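Local structure of macrophomate synthase intermolecular Diels-Alderase (1IZC) at residues A[185-190]-A[214-219]; A[205-210]-A[234-239]. The protein is an enzyme of the HpcH/HpaI aldolase/citrate lyase family with a TIM-barrel fold, whose pocket holds a magnesium ion and pyruvic acid. The protein carries 1 engineered substitution. All blocks are in the same frame, centred on the assembly; numbering follows the deposited sequence.

Overall arrangement
Followed from the N terminus, the chain reaches both contacts in the second half of an eight-stranded parallel barrel. Residues 185-190 come first, straight after strand 179-184, and 205-210 follow on the next strand. Contact 1 closes its loop when 214-219, at the end of helix 209-215, returns to 185-190; contact 2 closes when 234-239, in helix 230-245, packs on 205-210. The segments therefore alternate and the two loops cross rather than nest. Their centres lie about 10 Å apart, joined where Val190 CG2 packs 3.7 Å from Phe207 CE1. Both contacts reach the pyruvic acid, contact 1 through Glu185 and contact 2 through Gly208 to Gly210.

Contact 1. Residues A[185-190]-A[214-219]; sequences ESVKGV and IDAGLD. With MG (magnesium ion), chain B; PYR (pyruvic acid), chain C.
The backbones of Ser186 and Val187 pass those of Asp215 and Ala216, with the CA atoms of Ser186 and Asp215 5.8 Å apart, where one short helix begins and another ends. Gly217, at positive phi, closes the ending helix in a Schellman motif. One straight hydrogen bond carries the contact: Val187 N donates to Asp215 OD2 over 2.7 Å, with an N-H...O angle of 171°, and meets the anti lone pair of that oxygen. Asp215 reaches it with CG anti to its own backbone N (chi1 -169°). The same OD2 accepts a hydrogen from a water that in turn accepts from Lys188 N, 3.0 Å away. Two successive amides of the first turn of helix 187-191 are thus tied to a single carboxylate oxygen, one directly and one through water; a negative charge at this N-terminal end would be expected to interact favourably with the helix dipole. Ser186 is the N-cap, its OG accepting from Gly189 N at 3.0 Å and also hydrogen-bonded to Glu127. Beside the polar link, Val187 CG2 rests against Ala216, 3.9 Å from its CB, and this methyl also lies near OD2.

Glu185, just before the cap, turns instead to the magnesium site: its OE1 binds the magnesium ion at 2.1 Å, while OE2 accepts from a metal-bound water at 2.7 Å and from His125 N. Asp211, the pyruvic acid and two waters complete the metal's ligands. The contact lies at the C-terminal end of the barrel strands and joins the turn after strand 179-184 to the end of helix 209-215, while Val190 and Leu218 both lean on helix 230-245 and on Tyr212.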
loop_
_atom_site.group_PDB
_atom_site.type_symbol
_atom_site.label_atom_id
_atom_site.label_comp_id
_atom_site.label_asym_id
_atom_site.label_seq_id
_atom_site.Cartn_x
_atom_site.Cartn_y
_atom_site.Cartn_z
ATOM N N GLU A 185 -14.227 -30.486 8.558
ATOM C CA GLU A 185 -13.720 -30.051 9.852
ATOM C C GLU A 185 -14.791 -29.781 10.889
ATOM O O GLU A 185 -14.672 -28.871 11.714
ATOM C CB GLU A 185 -12.851 -28.817 9.654
ATOM C CG GLU A 185 -13.495 -27.714 8.851
ATOM C CD GLU A 185 -12.504 -26.613 8.545
ATOM O OE1 GLU A 185 -11.522 -26.528 9.295
ATOM O OE2 GLU A 185 -12.694 -25.844 7.581
ATOM N N SER A 186 -15.843 -30.582 10.847
ATOM C CA SER A 186 -16.917 -30.446 11.816
ATOM C C SER A 186 -17.550 -31.811 12.015
ATOM O O SER A 186 -17.372 -32.711 11.193
ATOM C CB SER A 186 -17.977 -29.458 11.334
ATOM O OG SER A 186 -18.637 -29.927 10.171
ATOM N N VAL A 187 -18.292 -31.957 13.106
ATOM C CA VAL A 187 -18.965 -33.221 13.388
ATOM C C VAL A 187 -19.940 -33.558 12.263
ATOM O O VAL A 187 -19.993 -34.702 11.798
ATOM C CB VAL A 187 -19.718 -33.155 14.737
ATOM C CG1 VAL A 187 -20.604 -34.384 14.911
ATOM C CG2 VAL A 187 -18.712 -33.070 15.875
ATOM N N LYS A 188 -20.713 -32.575 11.816
ATOM C CA LYS A 188 -21.663 -32.822 10.734
ATOM C C LYS A 188 -20.933 -33.166 9.436
ATOM O O LYS A 188 -21.429 -33.954 8.627
ATOM C CB LYS A 188 -22.561 -31.601 10.517
ATOM C CG LYS A 188 -23.605 -31.408 11.608
ATOM C CD LYS A 188 -24.597 -30.312 11.229
ATOM C CE LYS A 188 -25.737 -30.226 12.240
ATOM N NZ LYS A 188 -26.710 -29.144 11.908
ATOM N N GLY A 189 -19.759 -32.569 9.234
ATOM C CA GLY A 189 -18.995 -32.853 8.028
ATOM C C GLY A 189 -18.545 -34.307 8.006
ATOM O O GLY A 189 -18.640 -34.998 6.989
ATOM N N VAL A 190 -18.046 -34.771 9.142
ATOM C CA VAL A 190 -17.593 -36.146 9.268
ATOM C C VAL A 190 -18.781 -37.094 9.108
ATOM O O VAL A 190 -18.682 -38.132 8.451
ATOM C CB VAL A 190 -16.911 -36.355 10.638
ATOM C CG1 VAL A 190 -16.725 -37.851 10.924
ATOM C CG2 VAL A 190 -15.553 -35.652 10.638
ATOM N N ILE A 214 -12.579 -28.799 18.175
ATOM C CA ILE A 214 -13.362 -27.814 18.907
ATOM C C ILE A 214 -14.845 -28.137 18.775
ATOM O O ILE A 214 -15.587 -28.139 19.758
ATOM C CB ILE A 214 -13.090 -26.387 18.365
ATOM C CG1 ILE A 214 -11.632 -26.011 18.644
ATOM C CG2 ILE A 214 -14.046 -25.383 19.003
ATOM C CD1 ILE A 214 -11.207 -24.672 18.046
ATOM N N ASP A 215 -15.272 -28.446 17.556
ATOM C CA ASP A 215 -16.665 -28.735 17.300
ATOM C C ASP A 215 -17.116 -30.011 17.997
ATOM O O ASP A 215 -18.272 -30.125 18.386
ATOM C CB ASP A 215 -16.905 -28.851 15.792
ATOM C CG ASP A 215 -18.380 -28.876 15.435
ATOM O OD1 ASP A 215 -19.121 -27.954 15.852
ATOM O OD2 ASP A 215 -18.805 -29.814 14.728
ATOM N N ALA A 216 -16.190 -30.950 18.158
ATOM C CA ALA A 216 -16.493 -32.233 18.792
ATOM C C ALA A 216 -16.357 -32.180 20.312
ATOM O O ALA A 216 -16.615 -33.173 20.996
ATOM C CB ALA A 216 -15.576 -33.318 18.233
ATOM N N GLY A 217 -15.942 -31.029 20.834
ATOM C CA GLY A 217 -15.787 -30.886 22.270
ATOM C C GLY A 217 -14.614 -31.674 22.813
ATOM O O GLY A 217 -14.620 -32.090 23.974
ATOM N N LEU A 218 -13.602 -31.881 21.978
ATOM C CA LEU A 218 -12.422 -32.626 22.383
ATOM C C LEU A 218 -11.321 -31.655 22.779
ATOM O O LEU A 218 -11.111 -30.639 22.120
ATOM C CB LEU A 218 -11.944 -33.526 21.239
ATOM C CG LEU A 218 -12.982 -34.518 20.704
ATOM C CD1 LEU A 218 -12.417 -35.265 19.504
ATOM C CD2 LEU A 218 -13.375 -35.493 21.804
ATOM N N ASP A 219 -10.622 -31.968 23.860
ATOM C CA ASP A 219 -9.552 -31.111 24.341
ATOM C C ASP A 219 -8.400 -31.030 23.354
ATOM O O ASP A 219 -7.501 -31.870 23.363
ATOM C CB ASP A 219 -9.057 -31.617 25.696
ATOM C CG ASP A 219 -8.930 -33.128 25.738
ATOM O OD1 ASP A 219 -9.938 -33.824 25.467
ATOM O OD2 ASP A 219 -7.823 -33.622 26.046
HETATM MG MG MG B . -10.349 -24.925 9.925
HETATM C C PYR C . -8.319 -26.742 10.913
HETATM O O PYR C . -9.364 -26.226 11.355
HETATM O OXT PYR C . -7.603 -27.556 11.546
HETATM C CA PYR C . -7.988 -26.284 9.514
HETATM O O3 PYR C . -8.673 -25.475 8.867
HETATM C CB PYR C . -6.766 -26.888 8.954
HETATM O O HOH W 1 -11.200 -23.724 8.302
HETATM O O HOH W 2 -21.116 -30.114 13.392
HETATM O O HOH W 3 -8.999 -23.279 10.713
#

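Contact 2. Residues A[205-210]-A[234-239]; sequences LMFGPG and EAMTKF. With PYR (pyruvic acid), chain C.
Phe207 and Phe239 meet edge to face where strand 205-207 packs on helix 230-245. Their ring centroids are 5.1 Å apart with planes at 72°, and Phe207 CD1 stands over the face of the Phe239 ring, displaced toward its rim. Phe207 CB adds a CH-pi contact, 4.0 Å from the Phe239 centroid and nearly along the ring normal. In both residues CG lies anti to the backbone N, which carries each ring toward the other segment, and the two side chains slide past each other in opposite directions.

A Met-aromatic contact covers a face of Phe207. Met236 SD sits 3.4 Å from the ring centroid, almost directly over the centre; the side chain leaves the helix beside the strand, and the bend at chi2 (-51°) brings SD over the ring.

Further packing comes from Leu205 and Ala235, and Phe239 CZ also reaches the strand backbone. Leu205 CB lies 3.9 Å from Phe239 CZ, and that same tip comes within 3.5 Å of Met206 C, so the ring is lodged against the strand. Ala235 CB approaches Phe207 CZ at 4.2 Å.

Polar contacts appear where the strand gives way to helix 209-215. Gly208 is its N-cap, and Gly210 N donates to pyruvic acid OXT at 3.0 Å in a bent hydrogen bond.

The strand and helix axes run antiparallel, at 176° and 10.3 Å apart, as expected for a barrel strand and an outer helix of a TIM barrel. Strand 205-207 is flanked by strands 179-184 and 250-253; Met206 points away from the helix and touches Gln183 and Phe251, while Phe239 also packs on Ile184, Ile250 and, from helix 193-197, Val193.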
loop_
_atom_site.group_PDB
_atom_site.type_symbol
_atom_site.label_atom_id
_atom_site.label_comp_id
_atom_site.label_asym_id
_atom_site.label_seq_id
_atom_site.Cartn_x
_atom_site.Cartn_y
_atom_site.Cartn_z
ATOM N N LEU A 205 -9.430 -34.201 -0.852
ATOM C CA LEU A 205 -10.154 -34.028 0.411
ATOM C C LEU A 205 -9.155 -33.636 1.490
ATOM O O LEU A 205 -8.053 -34.184 1.550
ATOM C CB LEU A 205 -10.861 -35.319 0.833
ATOM C CG LEU A 205 -12.233 -35.554 0.198
ATOM C CD1 LEU A 205 -12.711 -36.964 0.530
ATOM C CD2 LEU A 205 -13.224 -34.503 0.703
ATOM N N MET A 206 -9.550 -32.700 2.344
ATOM C CA MET A 206 -8.679 -32.238 3.422
ATOM C C MET A 206 -9.444 -32.278 4.732
ATOM O O MET A 206 -10.649 -32.075 4.747
ATOM C CB MET A 206 -8.225 -30.797 3.152
ATOM C CG MET A 206 -7.305 -30.207 4.218
ATOM S SD MET A 206 -6.872 -28.510 3.776
ATOM C CE MET A 206 -5.513 -28.790 2.592
ATOM N N PHE A 207 -8.734 -32.529 5.831
ATOM C CA PHE A 207 -9.368 -32.562 7.146
ATOM C C PHE A 207 -8.866 -31.343 7.918
ATOM O O PHE A 207 -7.758 -30.862 7.674
ATOM C CB PHE A 207 -8.969 -33.830 7.905
ATOM C CG PHE A 207 -9.904 -34.187 9.040
ATOM C CD1 PHE A 207 -11.064 -34.911 8.800
ATOM C CD2 PHE A 207 -9.623 -33.794 10.347
ATOM C CE1 PHE A 207 -11.936 -35.244 9.848
ATOM C CE2 PHE A 207 -10.491 -34.126 11.394
ATOM C CZ PHE A 207 -11.645 -34.849 11.141
ATOM N N GLY A 208 -9.697 -30.833 8.821
ATOM C CA GLY A 208 -9.298 -29.705 9.647
ATOM C C GLY A 208 -9.351 -30.219 11.078
ATOM O O GLY A 208 -10.382 -30.096 11.727
ATOM N N PRO A 209 -8.254 -30.795 11.598
ATOM C CA PRO A 209 -8.223 -31.334 12.966
ATOM C C PRO A 209 -8.617 -30.351 14.067
ATOM O O PRO A 209 -9.373 -30.689 14.973
ATOM C CB PRO A 209 -6.777 -31.799 13.143
ATOM C CG PRO A 209 -6.215 -31.880 11.753
ATOM C CD PRO A 209 -6.915 -30.810 10.982
ATOM N N GLY A 210 -8.075 -29.142 13.992
ATOM C CA GLY A 210 -8.362 -28.138 15.002
ATOM C C GLY A 210 -9.830 -27.788 15.103
ATOM O O GLY A 210 -10.433 -27.910 16.177
ATOM N N GLU A 234 -11.631 -42.253 15.236
ATOM C CA GLU A 234 -12.743 -42.764 14.442
ATOM C C GLU A 234 -13.068 -41.805 13.299
ATOM O O GLU A 234 -13.321 -42.233 12.171
ATOM C CB GLU A 234 -13.989 -42.940 15.310
ATOM C CG GLU A 234 -13.866 -44.021 16.367
ATOM C CD GLU A 234 -15.046 -44.030 17.321
ATOM O OE1 GLU A 234 -16.201 -44.071 16.838
ATOM O OE2 GLU A 234 -14.818 -44.001 18.551
ATOM N N ALA A 235 -13.062 -40.509 13.603
ATOM C CA ALA A 235 -13.363 -39.491 12.601
ATOM C C ALA A 235 -12.350 -39.541 11.466
ATOM O O ALA A 235 -12.720 -39.512 10.292
ATOM C CB ALA A 235 -13.364 -38.103 13.243
ATOM N N MET A 236 -11.073 -39.620 11.808
ATOM C CA MET A 236 -10.035 -39.676 10.782
ATOM C C MET A 236 -10.113 -40.972 9.981
ATOM O O MET A 236 -9.812 -40.997 8.785
ATOM C CB MET A 236 -8.648 -39.544 11.403
ATOM C CG MET A 236 -8.250 -38.116 11.727
ATOM S SD MET A 236 -8.504 -37.035 10.299
ATOM C CE MET A 236 -7.399 -37.723 9.141
ATOM N N THR A 237 -10.520 -42.051 10.639
ATOM C CA THR A 237 -10.639 -43.323 9.949
ATOM C C THR A 237 -11.770 -43.268 8.943
ATOM O O THR A 237 -11.621 -43.735 7.811
ATOM C CB THR A 237 -10.896 -44.476 10.934
ATOM O OG1 THR A 237 -9.729 -44.668 11.741
ATOM C CG2 THR A 237 -11.203 -45.762 10.175
ATOM N N LYS A 238 -12.899 -42.700 9.349
ATOM C CA LYS A 238 -14.041 -42.591 8.456
ATOM C C LYS A 238 -13.683 -41.692 7.273
ATOM O O LYS A 238 -13.988 -42.006 6.121
ATOM C CB LYS A 238 -15.245 -42.025 9.199
ATOM C CG LYS A 238 -16.511 -41.994 8.364
ATOM C CD LYS A 238 -17.672 -41.401 9.146
ATOM C CE LYS A 238 -18.940 -41.399 8.317
ATOM N NZ LYS A 238 -20.041 -40.684 9.006
ATOM N N PHE A 239 -13.025 -40.577 7.573
ATOM C CA PHE A 239 -12.599 -39.629 6.551
ATOM C C PHE A 239 -11.629 -40.253 5.543
ATOM O O PHE A 239 -11.854 -40.186 4.330
ATOM C CB PHE A 239 -11.939 -38.412 7.231
ATOM C CG PHE A 239 -11.218 -37.477 6.283
ATOM C CD1 PHE A 239 -11.895 -36.449 5.637
ATOM C CD2 PHE A 239 -9.846 -37.623 6.061
ATOM C CE1 PHE A 239 -11.213 -35.567 4.773
ATOM C CE2 PHE A 239 -9.151 -36.758 5.203
ATOM C CZ PHE A 239 -9.835 -35.728 4.560
HETATM C C PYR C . -8.319 -26.742 10.913
HETATM O O PYR C . -9.364 -26.226 11.355
HETATM O OXT PYR C . -7.603 -27.556 11.546
HETATM C CA PYR C . -7.988 -26.284 9.514
HETATM O O3 PYR C . -8.673 -25.475 8.867
HETATM C CB PYR C . -6.766 -26.888 8.954
#